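Local atomic coordinates of epsin-3 (Saccharomyces cerevisiae, PDB entry 3ONK), a protein that binds membranes rich in phosphatidylinositol-3,5-bisphosphate, helps recruit clathrin to the Golgi network and endosomes, and takes part in protein sorting at the multivesicular body. Residues S50-R55 and Y68-L73; Q72-L77 and E83-D88; Y76-G81 and I124-D129. All blocks are in the same frame, centred on the assembly; numbering follows the deposited sequence.

Interaction 1. Residues S50-R55 and Y68-L73; sequences SMIFRR and YKALQL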
loop_
_atom_site.group_PDB
_atom_site.type_symbol
_atom_site.label_atom_id
_atom_site.label_comp_id
_atom_site.label_asym_id
_atom_site.label_seq_id
_atom_site.Cartn_x
_atom_site.Cartn_y
_atom_site.Cartn_z
ATOM N N SER A 50 -10.178 2.238 2.930
ATOM C CA SER A 50 -10.986 1.028 2.921
ATOM C C SER A 50 -10.427 0.010 1.944
ATOM O O SER A 50 -10.104 -1.120 2.316
ATOM C CB SER A 50 -12.404 1.359 2.490
ATOM O OG SER A 50 -12.864 2.511 3.169
ATOM N N MET A 51 -10.312 0.436 0.693
ATOM C CA MET A 51 -9.911 -0.434 -0.396
ATOM C C MET A 51 -8.543 -1.083 -0.165
ATOM O O MET A 51 -8.363 -2.276 -0.427
ATOM C CB MET A 51 -9.907 0.356 -1.707
ATOM C CG MET A 51 -11.279 0.857 -2.157
ATOM S SD MET A 51 -12.448 -0.461 -2.549
ATOM C CE MET A 51 -11.394 -1.617 -3.403
ATOM N N ILE A 52 -7.580 -0.302 0.323
ATOM C CA ILE A 52 -6.221 -0.812 0.475
ATOM C C ILE A 52 -6.125 -1.889 1.541
ATOM O O ILE A 52 -5.436 -2.885 1.357
ATOM C CB ILE A 52 -5.194 0.287 0.813
ATOM C CG1 ILE A 52 -4.880 1.134 -0.420
ATOM C CG2 ILE A 52 -3.890 -0.353 1.296
ATOM C CD1 ILE A 52 -3.609 1.986 -0.268
ATOM N N PHE A 53 -6.815 -1.692 2.661
ATOM C CA PHE A 53 -6.692 -2.640 3.765
ATOM C C PHE A 53 -7.603 -3.858 3.599
ATOM O O PHE A 53 -7.319 -4.922 4.146
ATOM C CB PHE A 53 -6.903 -1.956 5.111
ATOM C CG PHE A 53 -5.869 -0.906 5.423
ATOM C CD1 PHE A 53 -4.517 -1.213 5.371
ATOM C CD2 PHE A 53 -6.244 0.375 5.780
ATOM C CE1 PHE A 53 -3.551 -0.256 5.662
ATOM C CE2 PHE A 53 -5.279 1.348 6.072
ATOM C CZ PHE A 53 -3.934 1.028 6.007
ATOM N N ARG A 54 -8.686 -3.707 2.838
ATOM C CA ARG A 54 -9.526 -4.852 2.497
ATOM C C ARG A 54 -8.637 -5.991 2.063
ATOM O O ARG A 54 -8.894 -7.148 2.364
ATOM C CB ARG A 54 -10.510 -4.511 1.378
ATOM C CG ARG A 54 -11.600 -3.556 1.825
ATOM C CD ARG A 54 -12.696 -3.378 0.793
ATOM N NE ARG A 54 -13.697 -2.438 1.286
ATOM C CZ ARG A 54 -14.697 -2.771 2.095
ATOM N NH1 ARG A 54 -14.839 -4.032 2.496
ATOM N NH2 ARG A 54 -15.557 -1.846 2.501
ATOM N N ARG A 55 -7.570 -5.643 1.358
ATOM C CA ARG A 55 -6.642 -6.632 0.837
ATOM C C ARG A 55 -5.927 -7.412 1.953
ATOM O O ARG A 55 -5.839 -8.642 1.897
ATOM C CB ARG A 55 -5.643 -5.958 -0.109
ATOM C CG ARG A 55 -5.938 -6.203 -1.590
ATOM C CD ARG A 55 -7.367 -5.798 -1.970
ATOM N NE ARG A 55 -7.416 -4.510 -2.668
ATOM C CZ ARG A 55 -8.521 -3.784 -2.844
ATOM N NH1 ARG A 55 -9.694 -4.210 -2.367
ATOM N NH2 ARG A 55 -8.447 -2.622 -3.490
ATOM N N TYR A 68 0.860 -7.768 -2.038
ATOM C CA TYR A 68 2.135 -7.156 -2.400
ATOM C C TYR A 68 1.914 -5.804 -3.095
ATOM O O TYR A 68 2.563 -4.805 -2.762
ATOM C CB TYR A 68 2.976 -8.080 -3.288
ATOM C CG TYR A 68 4.380 -7.547 -3.474
ATOM C CD1 TYR A 68 5.285 -7.592 -2.433
ATOM C CD2 TYR A 68 4.787 -6.978 -4.673
ATOM C CE1 TYR A 68 6.556 -7.110 -2.567
ATOM C CE2 TYR A 68 6.077 -6.473 -4.819
ATOM C CZ TYR A 68 6.956 -6.553 -3.751
ATOM O OH TYR A 68 8.245 -6.080 -3.845
ATOM N N LYS A 69 0.969 -5.776 -4.034
ATOM C CA LYS A 69 0.649 -4.550 -4.774
ATOM C C LYS A 69 0.007 -3.462 -3.889
ATOM O O LYS A 69 0.228 -2.266 -4.094
ATOM C CB LYS A 69 -0.223 -4.889 -5.982
ATOM C CG LYS A 69 0.517 -5.772 -7.002
ATOM C CD LYS A 69 -0.419 -6.406 -8.035
ATOM C CE LYS A 69 -0.543 -5.568 -9.277
ATOM N NZ LYS A 69 -1.393 -6.206 -10.296
ATOM N N ALA A 70 -0.777 -3.882 -2.898
ATOM C CA ALA A 70 -1.314 -2.959 -1.894
ATOM C C ALA A 70 -0.212 -2.336 -1.031
ATOM O O ALA A 70 -0.304 -1.164 -0.623
ATOM C CB ALA A 70 -2.324 -3.668 -1.019
ATOM N N LEU A 71 0.831 -3.115 -0.746
ATOM C CA LEU A 71 1.981 -2.598 0.004
ATOM C C LEU A 71 2.748 -1.558 -0.799
ATOM O O LEU A 71 3.048 -0.477 -0.290
ATOM C CB LEU A 71 2.934 -3.726 0.433
ATOM C CG LEU A 71 2.417 -4.735 1.479
ATOM C CD1 LEU A 71 3.483 -5.808 1.716
ATOM C CD2 LEU A 71 2.038 -4.048 2.788
ATOM N N GLN A 72 3.075 -1.905 -2.045
ATOM C CA GLN A 72 3.717 -0.977 -2.965
ATOM C C GLN A 72 2.956 0.335 -3.059
ATOM O O GLN A 72 3.556 1.396 -3.021
ATOM C CB GLN A 72 3.819 -1.577 -4.370
ATOM C CG GLN A 72 4.844 -2.670 -4.534
ATOM C CD GLN A 72 4.855 -3.230 -5.940
ATOM O OE1 GLN A 72 3.871 -3.831 -6.388
ATOM N NE2 GLN A 72 5.971 -3.037 -6.651
ATOM N N LEU A 73 1.636 0.261 -3.221
ATOM C CA LEU A 73 0.811 1.471 -3.300
ATOM C C LEU A 73 0.907 2.307 -2.026
ATOM O O LEU A 73 1.028 3.530 -2.072
ATOM C CB LEU A 73 -0.657 1.107 -3.540
ATOM C CG LEU A 73 -1.657 2.262 -3.636
ATOM C CD1 LEU A 73 -1.232 3.329 -4.653
ATOM C CD2 LEU A 73 -3.052 1.726 -3.982
#

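Interaction 2. Residues Q72-L77 and E83-D88; sequences QLLDYL and ERFIDD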
loop_
_atom_site.group_PDB
_atom_site.type_symbol
_atom_site.label_atom_id
_atom_site.label_comp_id
_atom_site.label_asym_id
_atom_site.label_seq_id
_atom_site.Cartn_x
_atom_site.Cartn_y
_atom_site.Cartn_z
ATOM N N GLN A 72 3.075 -1.905 -2.045
ATOM C CA GLN A 72 3.717 -0.977 -2.965
ATOM C C GLN A 72 2.956 0.335 -3.059
ATOM O O GLN A 72 3.556 1.396 -3.021
ATOM C CB GLN A 72 3.819 -1.577 -4.370
ATOM C CG GLN A 72 4.844 -2.670 -4.534
ATOM C CD GLN A 72 4.855 -3.230 -5.940
ATOM O OE1 GLN A 72 3.871 -3.831 -6.388
ATOM N NE2 GLN A 72 5.971 -3.037 -6.651
ATOM N N LEU A 73 1.636 0.261 -3.221
ATOM C CA LEU A 73 0.811 1.471 -3.300
ATOM C C LEU A 73 0.907 2.307 -2.026
ATOM O O LEU A 73 1.028 3.530 -2.072
ATOM C CB LEU A 73 -0.657 1.107 -3.540
ATOM C CG LEU A 73 -1.657 2.262 -3.636
ATOM C CD1 LEU A 73 -1.232 3.329 -4.653
ATOM C CD2 LEU A 73 -3.052 1.726 -3.982
ATOM N N LEU A 74 0.845 1.629 -0.888
ATOM C CA LEU A 74 0.818 2.290 0.402
ATOM C C LEU A 74 2.171 2.944 0.670
ATOM O O LEU A 74 2.254 4.013 1.276
ATOM C CB LEU A 74 0.454 1.264 1.480
ATOM C CG LEU A 74 -0.166 1.628 2.831
ATOM C CD1 LEU A 74 -1.373 2.561 2.743
ATOM C CD2 LEU A 74 -0.544 0.331 3.557
ATOM N N ASP A 75 3.238 2.318 0.186
ATOM C CA ASP A 75 4.549 2.937 0.285
ATOM C C ASP A 75 4.573 4.248 -0.501
ATOM O O ASP A 75 5.013 5.291 -0.015
ATOM C CB ASP A 75 5.629 1.997 -0.255
ATOM C CG ASP A 75 7.026 2.549 -0.049
ATOM O OD1 ASP A 75 7.462 2.622 1.115
ATOM O OD2 ASP A 75 7.673 2.944 -1.044
ATOM N N TYR A 76 4.101 4.184 -1.733
ATOM C CA TYR A 76 4.097 5.356 -2.591
ATOM C C TYR A 76 3.280 6.477 -1.945
ATOM O O TYR A 76 3.674 7.636 -1.987
ATOM C CB TYR A 76 3.531 4.991 -3.969
ATOM C CG TYR A 76 3.650 6.092 -4.999
ATOM C CD1 TYR A 76 4.765 6.178 -5.835
ATOM C CD2 TYR A 76 2.652 7.056 -5.130
ATOM C CE1 TYR A 76 4.866 7.188 -6.783
ATOM C CE2 TYR A 76 2.750 8.071 -6.065
ATOM C CZ TYR A 76 3.855 8.136 -6.885
ATOM O OH TYR A 76 3.946 9.152 -7.811
ATOM N N LEU A 77 2.155 6.120 -1.327
ATOM C CA LEU A 77 1.229 7.117 -0.794
ATOM C C LEU A 77 1.798 7.800 0.431
ATOM O O LEU A 77 1.575 8.985 0.661
ATOM C CB LEU A 77 -0.122 6.495 -0.460
ATOM C CG LEU A 77 -0.959 6.000 -1.642
ATOM C CD1 LEU A 77 -2.263 5.391 -1.140
ATOM C CD2 LEU A 77 -1.240 7.123 -2.645
ATOM N N GLU A 83 -0.506 14.431 4.170
ATOM C CA GLU A 83 -0.062 14.189 5.542
ATOM C C GLU A 83 -1.172 13.532 6.367
ATOM O O GLU A 83 -0.913 12.701 7.250
ATOM C CB GLU A 83 0.323 15.517 6.184
ATOM C CG GLU A 83 1.231 15.392 7.362
ATOM C CD GLU A 83 2.635 15.073 6.942
ATOM O OE1 GLU A 83 3.218 15.891 6.189
ATOM O OE2 GLU A 83 3.147 14.011 7.371
ATOM N N ARG A 84 -2.413 13.922 6.083
ATOM C CA ARG A 84 -3.573 13.384 6.789
ATOM C C ARG A 84 -3.739 11.889 6.518
ATOM O O ARG A 84 -4.277 11.154 7.347
ATOM C CB ARG A 84 -4.839 14.157 6.404
ATOM C CG ARG A 84 -4.949 15.545 7.081
ATOM C CD ARG A 84 -5.887 16.511 6.332
ATOM N NE ARG A 84 -6.456 17.567 7.187
ATOM C CZ ARG A 84 -5.763 18.548 7.774
ATOM N NH1 ARG A 84 -4.445 18.634 7.630
ATOM N NH2 ARG A 84 -6.390 19.447 8.524
ATOM N N PHE A 85 -3.280 11.445 5.352
ATOM C CA PHE A 85 -3.368 10.031 4.990
ATOM C C PHE A 85 -2.416 9.160 5.813
ATOM O O PHE A 85 -2.724 8.000 6.108
ATOM C CB PHE A 85 -3.079 9.849 3.496
ATOM C CG PHE A 85 -3.069 8.414 3.057
ATOM C CD1 PHE A 85 -1.876 7.719 2.948
ATOM C CD2 PHE A 85 -4.256 7.749 2.791
ATOM C CE1 PHE A 85 -1.867 6.397 2.545
ATOM C CE2 PHE A 85 -4.249 6.429 2.405
ATOM C CZ PHE A 85 -3.059 5.756 2.268
ATOM N N ILE A 86 -1.241 9.708 6.149
ATOM C CA ILE A 86 -0.291 9.039 7.047
ATOM C C ILE A 86 -0.905 8.951 8.445
ATOM O O ILE A 86 -0.810 7.923 9.114
ATOM C CB ILE A 86 1.048 9.839 7.192
ATOM C CG1 ILE A 86 1.623 10.250 5.832
ATOM C CG2 ILE A 86 2.057 9.079 8.047
ATOM C CD1 ILE A 86 1.766 9.116 4.869
ATOM N N ASP A 87 -1.514 10.051 8.890
ATOM C CA ASP A 87 -2.241 10.061 10.154
ATOM C C ASP A 87 -3.269 8.925 10.141
ATOM O O ASP A 87 -3.294 8.093 11.053
ATOM C CB ASP A 87 -2.940 11.412 10.383
ATOM C CG ASP A 87 -1.961 12.541 10.704
ATOM O OD1 ASP A 87 -2.384 13.716 10.721
ATOM O OD2 ASP A 87 -0.771 12.265 10.945
ATOM N N ASP A 88 -4.103 8.882 9.104
ATOM C CA ASP A 88 -5.104 7.810 8.961
ATOM C C ASP A 88 -4.470 6.423 9.030
ATOM O O ASP A 88 -4.900 5.576 9.807
ATOM C CB ASP A 88 -5.829 7.936 7.628
ATOM C CG ASP A 88 -6.743 9.146 7.568
ATOM O OD1 ASP A 88 -6.886 9.861 8.584
ATOM O OD2 ASP A 88 -7.330 9.368 6.495
#

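Interaction 3. Residues Y76-G81 and I124-D129; sequences YLIKHG and IELLSD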
loop_
_atom_site.group_PDB
_atom_site.type_symbol
_atom_site.label_atom_id
_atom_site.label_comp_id
_atom_site.label_asym_id
_atom_site.label_seq_id
_atom_site.Cartn_x
_atom_site.Cartn_y
_atom_site.Cartn_z
ATOM N N TYR A 76 4.101 4.184 -1.733
ATOM C CA TYR A 76 4.097 5.356 -2.591
ATOM C C TYR A 76 3.280 6.477 -1.945
ATOM O O TYR A 76 3.674 7.636 -1.987
ATOM C CB TYR A 76 3.531 4.991 -3.969
ATOM C CG TYR A 76 3.650 6.092 -4.999
ATOM C CD1 TYR A 76 4.765 6.178 -5.835
ATOM C CD2 TYR A 76 2.652 7.056 -5.130
ATOM C CE1 TYR A 76 4.866 7.188 -6.783
ATOM C CE2 TYR A 76 2.750 8.071 -6.065
ATOM C CZ TYR A 76 3.855 8.136 -6.885
ATOM O OH TYR A 76 3.946 9.152 -7.811
ATOM N N LEU A 77 2.155 6.120 -1.327
ATOM C CA LEU A 77 1.229 7.117 -0.794
ATOM C C LEU A 77 1.798 7.800 0.431
ATOM O O LEU A 77 1.575 8.985 0.661
ATOM C CB LEU A 77 -0.122 6.495 -0.460
ATOM C CG LEU A 77 -0.959 6.000 -1.642
ATOM C CD1 LEU A 77 -2.263 5.391 -1.140
ATOM C CD2 LEU A 77 -1.240 7.123 -2.645
ATOM N N ILE A 78 2.547 7.042 1.219
ATOM C CA ILE A 78 3.220 7.621 2.355
ATOM C C ILE A 78 4.281 8.627 1.909
ATOM O O ILE A 78 4.508 9.634 2.575
ATOM C CB ILE A 78 3.735 6.519 3.289
ATOM C CG1 ILE A 78 2.516 5.809 3.908
ATOM C CG2 ILE A 78 4.638 7.098 4.364
ATOM C CD1 ILE A 78 2.788 4.447 4.424
ATOM N N LYS A 79 4.867 8.397 0.740
ATOM C CA LYS A 79 5.878 9.308 0.196
ATOM C C LYS A 79 5.293 10.464 -0.616
ATOM O O LYS A 79 5.905 11.525 -0.725
ATOM C CB LYS A 79 6.887 8.538 -0.664
ATOM C CG LYS A 79 7.778 7.597 0.135
ATOM C CD LYS A 79 8.474 6.582 -0.765
ATOM C CE LYS A 79 9.154 5.499 0.063
ATOM N NZ LYS A 79 9.780 4.450 -0.800
ATOM N N HIS A 80 4.106 10.266 -1.180
ATOM C CA HIS A 80 3.556 11.265 -2.099
ATOM C C HIS A 80 2.227 11.873 -1.639
ATOM O O HIS A 80 1.868 12.980 -2.058
ATOM C CB HIS A 80 3.403 10.688 -3.519
ATOM C CG HIS A 80 4.679 10.148 -4.097
ATOM N ND1 HIS A 80 5.507 10.893 -4.910
ATOM C CD2 HIS A 80 5.267 8.934 -3.972
ATOM C CE1 HIS A 80 6.555 10.164 -5.253
ATOM N NE2 HIS A 80 6.432 8.970 -4.700
ATOM N N GLY A 81 1.514 11.148 -0.781
ATOM C CA GLY A 81 0.141 11.468 -0.430
ATOM C C GLY A 81 0.035 12.518 0.653
ATOM O O GLY A 81 1.035 13.001 1.150
ATOM N N ILE A 124 6.504 -0.375 7.959
ATOM C CA ILE A 124 6.184 -0.093 9.353
ATOM C C ILE A 124 7.296 0.743 9.972
ATOM O O ILE A 124 7.044 1.668 10.742
ATOM C CB ILE A 124 5.911 -1.377 10.171
ATOM C CG1 ILE A 124 4.557 -1.982 9.771
ATOM C CG2 ILE A 124 5.932 -1.076 11.666
ATOM C CD1 ILE A 124 4.361 -3.428 10.215
ATOM N N GLU A 125 8.530 0.432 9.606
ATOM C CA GLU A 125 9.648 1.255 10.024
ATOM C C GLU A 125 9.413 2.675 9.513
ATOM O O GLU A 125 9.553 3.633 10.269
ATOM C CB GLU A 125 10.952 0.691 9.475
ATOM C CG GLU A 125 12.184 1.245 10.120
ATOM C CD GLU A 125 13.437 0.836 9.377
ATOM O OE1 GLU A 125 13.357 0.640 8.143
ATOM O OE2 GLU A 125 14.498 0.712 10.027
ATOM N N LEU A 126 9.023 2.801 8.241
ATOM C CA LEU A 126 8.745 4.118 7.647
ATOM C C LEU A 126 7.639 4.852 8.393
ATOM O O LEU A 126 7.849 5.956 8.902
ATOM C CB LEU A 126 8.382 4.008 6.159
ATOM C CG LEU A 126 8.108 5.331 5.416
ATOM C CD1 LEU A 126 9.344 6.238 5.424
ATOM C CD2 LEU A 126 7.602 5.108 3.979
ATOM N N LEU A 127 6.470 4.218 8.477
ATOM C CA LEU A 127 5.284 4.841 9.062
ATOM C C LEU A 127 5.507 5.387 10.459
ATOM O O LEU A 127 4.930 6.405 10.818
ATOM C CB LEU A 127 4.134 3.840 9.147
ATOM C CG LEU A 127 3.047 3.848 8.083
ATOM C CD1 LEU A 127 2.119 2.709 8.395
ATOM C CD2 LEU A 127 2.280 5.167 8.017
ATOM N N SER A 128 6.315 4.689 11.256
ATOM C CA SER A 128 6.460 5.021 12.672
ATOM C C SER A 128 7.641 5.950 12.969
ATOM O O SER A 128 7.999 6.155 14.119
ATOM C CB SER A 128 6.573 3.743 13.503
ATOM O OG SER A 128 7.831 3.121 13.307
ATOM N N ASP A 129 8.220 6.540 11.932
ATOM C CA ASP A 129 9.396 7.387 12.111
ATOM C C ASP A 129 9.273 8.718 11.365
ATOM O O ASP A 129 9.461 8.773 10.148
ATOM C CB ASP A 129 10.652 6.638 11.652
ATOM C CG ASP A 129 11.916 7.424 11.922
ATOM O OD1 ASP A 129 11.799 8.557 12.429
ATOM O OD2 ASP A 129 13.017 6.906 11.649
#

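Interaction 1. Residues S50-R55 and Y68-L73
Ile52 and Leu73 meet methyl to methyl, CD1 of Ile52 lying 3.8 Å from CD2 of Leu73 and almost as near its CG, with the two side chains set at a slant to one another. Ile52 CG1 stands beside its own backbone N (chi1 -75°) and chi2 is extended, which extends CD1 to Leu73. The other branch, CG2, faces Ala70 more loosely, 4.3 Å from its CB. That same Ala70 CB rests 4.0 Å from the carbonyl oxygen of Ile52 and 4.1 Å from CB of Arg55, so the Ala70 methyl fills the seam about one turn before Leu73. Its small size lets the backbones close to 5.9 Å between the CA atoms of Ile52 and Ala70. Helices 42-57 and 64-80 are neighbours in the ENTH-domain superhelix; the segments 50-55 and 68-73 run roughly antiparallel, 140° apart, their axes approaching to 9.3 Å. An alanine in place of Ile52 is likely to open a gap beside Leu73 CD2 and leave that leucine less firmly held. In the second shell, Leu74 and Leu77 also pack on Ile52, Thr20 packs on Ala70, and helix 11-19 covers Met51 and touches Arg55 through Val16.

Interaction 2. Residues Q72-L77 and E83-D88
Phe85 is the aromatic plug of this contact, pushed from helix 83-90 against Leu74 and Leu77 of helix 64-80. Its CB sets out toward the opposing helix, and CG anti to the backbone N (chi1 177°) extends the ring in that direction. Along the near side of the ring, CD1 is the first atom to meet the partner, 4.0 Å from Leu77 CB. CE1 comes closer, 3.5 Å from the same Leu77 CB, and also approaches Leu77 CD1. At the tip, CZ has two neighbours: Leu77 CD1 at 3.5 Å and Leu74 CD1 at 3.6 Å. The Leu74 methyl sits at the ring edge, near its plane, whereas Leu77 CB approaches obliquely; both leucine side chains lie aslant to that of Phe85. Leu77 thus touches the ring with its CB and with a terminal methyl, and Leu74 adds a single methyl at the tip. One residue further on, Ile86 CD1 makes a looser contact with the carbonyl oxygen of Leu77, 4.2 Å away. A short turn joins the helices, and the segments 72-77 and 83-88 run 130° apart in direction. Helix 42-57 packs on Leu74 through Ile52 and Phe53, helix 29-38 meets Leu77 with Ile35 and Ser36, and helix 130-143 touches Ile86 through Ile133 and Arg137.

Interaction 3. Residues Y76-G81 and I124-D129
This is a buried apolar contact between the C-terminal turns of two helices distant in sequence, 64-80 and 113-127, and Ile78 is its hub. The two branches of Ile78 divide the work. CG2, anti to the backbone N, reaches Leu126, with its methyl 3.6 Å from Leu126 CD2 and about 4.0 Å from Leu126 CG. CG1 lies beside the backbone N (chi1 -67°) and sends CD1 to the next leucine, where it is 3.7 Å from both CD2 and CG of Leu127. The approaches differ: Ile78 lies alongside Leu126 with the two chains running opposite ways, but stands nearly perpendicular to Leu127. Consecutive leucines therefore embrace one isoleucine, each taking a different branch. Lys79 contributes the aliphatic part of its chain, CE lying 4.2 Å from Leu126 CD2; its NZ forms a salt bridge with Asp75 one turn back on its own helix. The charged end is thus occupied beside the apolar seam.

Both helices finish here. Gly81 is the first residue to leave helical geometry after helix 64-80, and Ser128 does the same after helix 113-127. The carbonyl oxygen of Ile124 accepts two bonds, from Ser128 N at 3.1 Å and from Ser128 OG at 3.1 Å, which arrive from opposite faces of its plane. Asp129 then N-caps helix 130-143 through its bond to Asn131 N. From helix 83-90, Ile86 packs on both Ile78 and Leu127, while helix 130-143 brings Glu136 against Lys79 and Leu126. Such layering of helix upon helix through aliphatic side chains is the construction of the all-helical ENTH domain, whose helices wind into a superhelix.

In the fold
Helix 64-80 runs through all three contacts. Interaction 1 uses its middle against helix 42-57, interaction 2 the next turn against helix 83-90, and interaction 3 its end against helix 113-127. Along the chain, interaction 1 closes before interaction 3 opens; interactions 2 and 3 start from the same part of the helix. Gln72 and Leu73 belong to the first two, Tyr76 and Leu77 to the last two. Centres lie about 11 Å apart (1 and 2), about 6 Å (2 and 3) and about 14 Å (1 and 3). Packing links them: Ile52 CD1 is 3.8 Å from Leu77 CD1, Ile86 CG2 3.9 Å from Leu127 CD2. One helix thus joins earlier and later helices inside the ENTH domain.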